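Local coordinates for piwi domain-containing protein (Vanderwaltozyma polyspora, PDB 5THE) that is the C-terminal lobe of a budding-yeast Argonaute, held here in complex with RNA and probably serving, as in its family, in RNA-guided recognition and cleavage of target RNA, at residues Y477-S482 against P491-D496; K54-K59 against E410-S415. All blocks are in the same frame, centred on the assembly; numbering follows the deposited sequence.

Contact 1 of 2, residues Y477-S482 against P491-D496. With nucleotides of chain B.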
# COMPACT_ATOMS: atom_id res chain seq x y z
N TYR A 477 -0.81 9.33 -5.51
CA TYR A 477 -2.18 9.41 -6.01
C TYR A 477 -2.73 8.07 -6.47
O TYR A 477 -3.86 8.03 -6.96
CB TYR A 477 -2.25 10.43 -7.16
CG TYR A 477 -2.15 11.87 -6.72
CD1 TYR A 477 -0.95 12.39 -6.21
CD2 TYR A 477 -3.25 12.71 -6.80
CE1 TYR A 477 -0.85 13.70 -5.81
CE2 TYR A 477 -3.16 14.04 -6.40
CZ TYR A 477 -1.96 14.52 -5.92
OH TYR A 477 -1.88 15.82 -5.52
N ILE A 478 -2.00 6.97 -6.32
CA ILE A 478 -2.55 5.69 -6.74
C ILE A 478 -2.54 4.69 -5.60
O ILE A 478 -2.24 3.50 -5.80
CB ILE A 478 -1.83 5.13 -7.98
CG1 ILE A 478 -0.32 5.15 -7.78
CG2 ILE A 478 -2.21 5.90 -9.22
CD1 ILE A 478 0.41 4.68 -8.99
N PHE A 479 -2.84 5.14 -4.40
CA PHE A 479 -3.11 4.21 -3.30
C PHE A 479 -4.54 3.71 -3.47
O PHE A 479 -5.50 4.46 -3.24
CB PHE A 479 -2.88 4.90 -1.97
CG PHE A 479 -3.02 4.00 -0.79
CD1 PHE A 479 -2.14 2.95 -0.59
CD2 PHE A 479 -4.02 4.23 0.15
CE1 PHE A 479 -2.25 2.14 0.53
CE2 PHE A 479 -4.14 3.42 1.25
CZ PHE A 479 -3.26 2.37 1.45
N GLY A 480 -4.70 2.47 -3.90
CA GLY A 480 -5.95 2.03 -4.48
C GLY A 480 -7.12 1.89 -3.53
O GLY A 480 -8.24 1.66 -4.00
N ARG A 481 -6.92 2.01 -2.21
CA ARG A 481 -8.06 1.93 -1.29
C ARG A 481 -8.48 3.28 -0.72
O ARG A 481 -9.32 3.33 0.18
CB ARG A 481 -7.77 0.93 -0.16
CG ARG A 481 -6.90 1.43 0.98
CD ARG A 481 -6.73 0.36 2.05
NE ARG A 481 -5.98 0.87 3.20
CZ ARG A 481 -5.49 0.12 4.18
NH1 ARG A 481 -5.65 -1.20 4.19
NH2 ARG A 481 -4.84 0.71 5.17
N SER A 482 -7.97 4.39 -1.25
CA SER A 482 -8.44 5.69 -0.81
C SER A 482 -8.71 6.56 -2.03
O SER A 482 -8.19 6.32 -3.12
CB SER A 482 -7.43 6.37 0.13
OG SER A 482 -6.34 6.89 -0.61
N PRO A 491 3.71 2.43 -3.16
CA PRO A 491 4.52 1.24 -2.86
C PRO A 491 4.94 1.15 -1.41
O PRO A 491 4.99 0.05 -0.86
CB PRO A 491 5.75 1.41 -3.77
CG PRO A 491 5.30 2.30 -4.85
CD PRO A 491 4.28 3.21 -4.28
N VAL A 492 5.27 2.30 -0.80
CA VAL A 492 5.69 2.32 0.60
C VAL A 492 4.52 1.96 1.50
O VAL A 492 4.63 1.09 2.37
CB VAL A 492 6.27 3.70 0.97
CG1 VAL A 492 6.48 3.81 2.50
CG2 VAL A 492 7.55 3.95 0.22
N TYR A 493 3.38 2.61 1.29
CA TYR A 493 2.18 2.29 2.04
C TYR A 493 1.83 0.81 1.90
O TYR A 493 1.56 0.13 2.89
CB TYR A 493 1.03 3.18 1.55
CG TYR A 493 0.11 3.76 2.61
CD1 TYR A 493 -0.55 2.94 3.52
CD2 TYR A 493 -0.16 5.14 2.65
CE1 TYR A 493 -1.42 3.48 4.48
CE2 TYR A 493 -1.01 5.69 3.60
CZ TYR A 493 -1.64 4.86 4.51
OH TYR A 493 -2.49 5.41 5.45
N TYR A 494 1.85 0.30 0.67
CA TYR A 494 1.58 -1.13 0.45
C TYR A 494 2.55 -2.02 1.22
O TYR A 494 2.14 -3.03 1.80
CB TYR A 494 1.67 -1.46 -1.03
CG TYR A 494 0.59 -0.85 -1.88
CD1 TYR A 494 -0.69 -0.65 -1.37
CD2 TYR A 494 0.84 -0.51 -3.20
CE1 TYR A 494 -1.70 -0.10 -2.16
CE2 TYR A 494 -0.16 0.04 -4.00
CZ TYR A 494 -1.42 0.25 -3.47
OH TYR A 494 -2.41 0.79 -4.25
N ALA A 495 3.84 -1.68 1.19
CA ALA A 495 4.83 -2.49 1.90
C ALA A 495 4.59 -2.45 3.40
O ALA A 495 4.72 -3.48 4.08
CB ALA A 495 6.25 -2.02 1.57
N ASP A 496 4.25 -1.27 3.94
CA ASP A 496 3.92 -1.17 5.36
C ASP A 496 2.77 -2.10 5.71
O ASP A 496 2.83 -2.84 6.70
CB ASP A 496 3.56 0.26 5.75
CG ASP A 496 4.68 1.22 5.52
OD1 ASP A 496 5.84 0.78 5.43
OD2 ASP A 496 4.40 2.43 5.44
P A B 4 -6.34 4.34 4.89
OP1 A B 4 -5.43 3.31 4.31
OP2 A B 4 -6.83 4.24 6.27
O5' A B 4 -5.65 5.76 4.71
C5' A B 4 -5.42 6.27 3.41
C4' A B 4 -5.87 7.70 3.28
O4' A B 4 -7.30 7.79 3.48
C3' A B 4 -5.29 8.68 4.28
O3' A B 4 -3.99 9.07 3.90
C2' A B 4 -6.31 9.81 4.25
O2' A B 4 -6.16 10.60 3.08
C1' A B 4 -7.62 9.01 4.11
N9 A B 4 -8.20 8.67 5.41
C8 A B 4 -7.77 7.70 6.28
N7 A B 4 -8.49 7.61 7.38
C5 A B 4 -9.44 8.60 7.21
C6 A B 4 -10.49 8.98 8.03
N6 A B 4 -10.71 8.39 9.21
N1 A B 4 -11.29 9.99 7.59
C2 A B 4 -11.02 10.54 6.39
N3 A B 4 -10.06 10.25 5.51
C4 A B 4 -9.29 9.26 6.00
P A B 3 -9.82 0.36 6.07
OP1 A B 3 -8.78 -0.56 5.51
OP2 A B 3 -9.97 0.52 7.55
O5' A B 3 -9.68 1.80 5.42
C5' A B 3 -9.53 1.94 4.01
C4' A B 3 -9.71 3.36 3.57
O4' A B 3 -11.08 3.80 3.77
C3' A B 3 -8.90 4.39 4.33
O3' A B 3 -7.57 4.43 3.87
C2' A B 3 -9.66 5.67 4.05
O2' A B 3 -9.37 6.15 2.74
C1' A B 3 -11.11 5.17 4.10
N9 A B 3 -11.61 5.29 5.46
C8 A B 3 -11.37 4.45 6.53
N7 A B 3 -11.92 4.87 7.64
C5 A B 3 -12.54 6.05 7.28
C6 A B 3 -13.28 6.96 8.03
N6 A B 3 -13.51 6.77 9.34
N1 A B 3 -13.75 8.04 7.37
C2 A B 3 -13.49 8.18 6.06
N3 A B 3 -12.79 7.39 5.23
C4 A B 3 -12.34 6.34 5.94
P A B 5 -2.77 9.06 4.93
OP1 A B 5 -1.58 9.42 4.11
OP2 A B 5 -2.79 7.81 5.72
O5' A B 5 -3.06 10.30 5.87
C5' A B 5 -3.14 11.60 5.31
C4' A B 5 -3.84 12.55 6.24
O4' A B 5 -5.21 12.11 6.45
C3' A B 5 -3.25 12.64 7.64
O3' A B 5 -2.18 13.55 7.68
C2' A B 5 -4.45 13.07 8.49
O2' A B 5 -4.68 14.46 8.36
C1' A B 5 -5.59 12.35 7.79
N9 A B 5 -5.90 11.06 8.41
C8 A B 5 -5.32 9.83 8.20
N7 A B 5 -5.85 8.89 8.95
C5 A B 5 -6.83 9.55 9.68
C6 A B 5 -7.74 9.10 10.63
N6 A B 5 -7.80 7.83 11.02
N1 A B 5 -8.59 10.03 11.17
C2 A B 5 -8.51 11.31 10.75
N3 A B 5 -7.69 11.85 9.85
C4 A B 5 -6.87 10.90 9.36
O HOH W 1 -1.67 1.31 -6.73

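Contact 2 of 2, residues K54-K59 against E410-S415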
# COMPACT_ATOMS: atom_id res chain seq x y z
N LYS A 54 -12.68 27.22 -1.38
CA LYS A 54 -12.33 25.85 -1.00
C LYS A 54 -12.11 24.95 -2.22
O LYS A 54 -12.13 23.72 -2.10
CB LYS A 54 -13.39 25.23 -0.07
CG LYS A 54 -13.46 25.87 1.33
CD LYS A 54 -14.54 25.17 2.17
CE LYS A 54 -14.76 25.84 3.51
NZ LYS A 54 -13.62 25.64 4.44
N HIS A 55 -11.87 25.54 -3.39
CA HIS A 55 -11.47 24.73 -4.54
C HIS A 55 -10.25 23.88 -4.19
O HIS A 55 -10.15 22.72 -4.59
CB HIS A 55 -11.19 25.63 -5.74
CG HIS A 55 -10.77 24.89 -6.98
ND1 HIS A 55 -11.64 24.14 -7.73
CD2 HIS A 55 -9.57 24.80 -7.59
CE1 HIS A 55 -11.00 23.61 -8.75
NE2 HIS A 55 -9.74 24.00 -8.70
N GLU A 56 -9.34 24.43 -3.38
CA GLU A 56 -8.07 23.77 -3.08
C GLU A 56 -8.27 22.45 -2.33
O GLU A 56 -7.42 21.56 -2.42
CB GLU A 56 -7.17 24.70 -2.28
CG GLU A 56 -7.69 25.01 -0.88
CD GLU A 56 -8.79 26.05 -0.86
OE1 GLU A 56 -9.11 26.61 -1.93
OE2 GLU A 56 -9.32 26.30 0.25
N GLU A 57 -9.37 22.31 -1.58
CA GLU A 57 -9.52 21.10 -0.78
C GLU A 57 -9.77 19.87 -1.63
O GLU A 57 -9.77 18.76 -1.10
CB GLU A 57 -10.64 21.27 0.24
CG GLU A 57 -10.46 22.53 1.05
CD GLU A 57 -11.38 22.59 2.26
OE1 GLU A 57 -11.21 23.52 3.07
OE2 GLU A 57 -12.26 21.73 2.38
N SER A 58 -9.94 20.05 -2.94
CA SER A 58 -10.16 18.94 -3.84
C SER A 58 -8.87 18.40 -4.44
O SER A 58 -8.89 17.33 -5.04
CB SER A 58 -11.12 19.36 -4.97
OG SER A 58 -10.49 20.19 -5.93
N LYS A 59 -7.74 19.10 -4.29
CA LYS A 59 -6.48 18.55 -4.77
C LYS A 59 -6.11 17.32 -3.94
O LYS A 59 -6.04 17.39 -2.71
CB LYS A 59 -5.37 19.59 -4.69
CG LYS A 59 -4.09 19.10 -5.40
CD LYS A 59 -2.98 20.15 -5.34
CE LYS A 59 -1.77 19.69 -6.14
NZ LYS A 59 -0.63 20.66 -6.03
N GLU A 410 -2.81 34.06 -9.77
CA GLU A 410 -2.82 34.06 -8.31
C GLU A 410 -3.74 32.94 -7.83
O GLU A 410 -4.94 32.93 -8.13
CB GLU A 410 -3.28 35.41 -7.76
CG GLU A 410 -2.27 36.53 -7.99
CD GLU A 410 -1.20 36.61 -6.90
OE1 GLU A 410 -1.16 35.74 -6.02
OE2 GLU A 410 -0.39 37.56 -6.94
N VAL A 411 -3.19 32.02 -7.05
CA VAL A 411 -3.72 30.67 -6.97
C VAL A 411 -3.49 30.14 -5.56
O VAL A 411 -2.51 30.50 -4.91
CB VAL A 411 -3.02 29.90 -8.11
CG1 VAL A 411 -2.41 28.63 -7.66
CG2 VAL A 411 -3.92 29.82 -9.35
N ALA A 412 -4.43 29.32 -5.06
CA ALA A 412 -4.32 28.80 -3.69
C ALA A 412 -3.02 28.02 -3.50
O ALA A 412 -2.68 27.14 -4.29
CB ALA A 412 -5.50 27.89 -3.35
N VAL A 413 -2.29 28.36 -2.44
CA VAL A 413 -1.10 27.63 -2.04
C VAL A 413 -1.24 27.04 -0.65
O VAL A 413 -0.25 26.58 -0.07
CB VAL A 413 0.15 28.53 -2.15
CG1 VAL A 413 0.40 28.91 -3.59
CG2 VAL A 413 0.01 29.80 -1.26
N GLN A 414 -2.43 27.04 -0.08
CA GLN A 414 -2.68 26.30 1.15
C GLN A 414 -4.07 25.69 1.09
O GLN A 414 -4.93 26.15 0.34
CB GLN A 414 -2.54 27.19 2.39
CG GLN A 414 -3.40 28.43 2.37
CD GLN A 414 -3.44 29.11 3.73
OE1 GLN A 414 -4.15 28.66 4.62
NE2 GLN A 414 -2.66 30.18 3.89
N SER A 415 -4.27 24.65 1.90
CA SER A 415 -5.55 23.95 1.96
C SER A 415 -5.76 23.39 3.36
O SER A 415 -4.84 22.77 3.92
CB SER A 415 -5.61 22.82 0.93
OG SER A 415 -6.89 22.21 0.95

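Contact 1 of 2, residues Y477-S482 against P491-D496
Phe479 lies against Tyr493 and Tyr494 of helix 490-515, and the three rings form an aromatic cluster beside the RNA backbone. The Phe479 ring meets the Tyr493 ring obliquely, centroids 4.2 Å apart and planes at 31°; Phe479 CZ lies over one face of Tyr493, offset toward the rim, 3.5 Å from Tyr493 CD1, while Tyr493 CD2 stands over the centre of one Phe479 face. Tyr494 slides past in the opposite direction, so those two rings barely overlap and touch through Phe479 CD1 and Tyr494 CE1. Chi1 of Phe479 (-176°) sets CG anti to the backbone N, and the end of the ring comes up to the helix. Beyond the rings, Tyr494 OH accepts a fairly straight hydrogen bond from Gly480 N (2.9 Å, 160°), near the plane of the phenol; Tyr494 thus ties the helix to the type I beta turn from Phe479 to Ser482. In this Piwi domain, of the RNase H clan, the turn and helix both face nucleotides of chain B. Arg481, its chain extended from CG to NE, grips one phosphate oxygen with two bent hydrogen bonds: NE lies 2.7 Å and NH2 2.8 Å from OP1 of A4 of chain B, which sits at the guanidinium edge. That same OP1 approaches the edge of the Phe479 ring, 3.3 Å from CE2. Tyr493 OH comes up to OP2 of A5 of chain B, at a modelled distance too short to be taken at face value. Farther out, Arg481 NH1 donates to Ile549 O, Asn246 ND2 binds Gly480 O, and the ring of Phe298 meets that of Tyr494.

Contact 2 of 2, residues K54-K59 against E410-S415
Glu56 and Glu57 of a short 3-10 turn (55-58), in the loop between strands 43-44 and 77-85, pack closely on Ala412, Gln414 and Ser415 of strand 410-415, far along the sequence; side chains meet side chains and backbone, with no clear hydrogen bond across. Glu56 carries most of it through its aliphatic part. Its CG sits between the backbone N and the carbonyl carbon (chi1 67°), and from there it lies 3.2 Å from Gln414 O and 3.4 Å from Ser415 OG. Glu56 CB meets the methyl of Ala412, CB to CB 3.8 Å, and the chain then bends at chi2. Ser415 points its CB toward the turn, and its OG, anti to the backbone N (chi1 -176°), lies 3.3 Å from Glu57 CA; Glu57 CG adds a looser touch to the same oxygen. The polar need of that hydroxyl is met by Gln443 NE2. The turn is braced from within: His55 O accepts from both Ser58 N and Ser58 OG, the latter at 2.9 Å and almost in line with the carbonyl. Lys54 NZ and Glu57 OE1 form a weak salt bridge at 3.5 Å. Strand 410-415 is the middle strand of a small antiparallel sheet between 402-404 and 418-419. Ala412 also makes a backbone hydrogen bond with Lys49, Val413 packs on strands 16-22 and 25-31, and Lys59 NZ hydrogen-bonds Leu32 O and Pro421 O.

How the contacts relate
Contact 2 spans most of the chain, from 54-59 to 410-415, and closes before contact 1 opens at 477-482; contact 1 is local, joining a loop to the helix that follows it. Their centres lie 24 Å apart: contact 1 is about 3 Å from the centre of the chain, contact 2 about 26 Å from it. They nevertheless touch, Tyr477 OH packing 3.9 Å from Lys59 CE. Contact 1 and strand 410-415 both belong to the Piwi domain; 54-59 comes from early in the chain. Contact 1 binds RNA directly, whereas contact 2, its nearest atom about 9 Å from the RNA, packs an early loop onto a peripheral sheet.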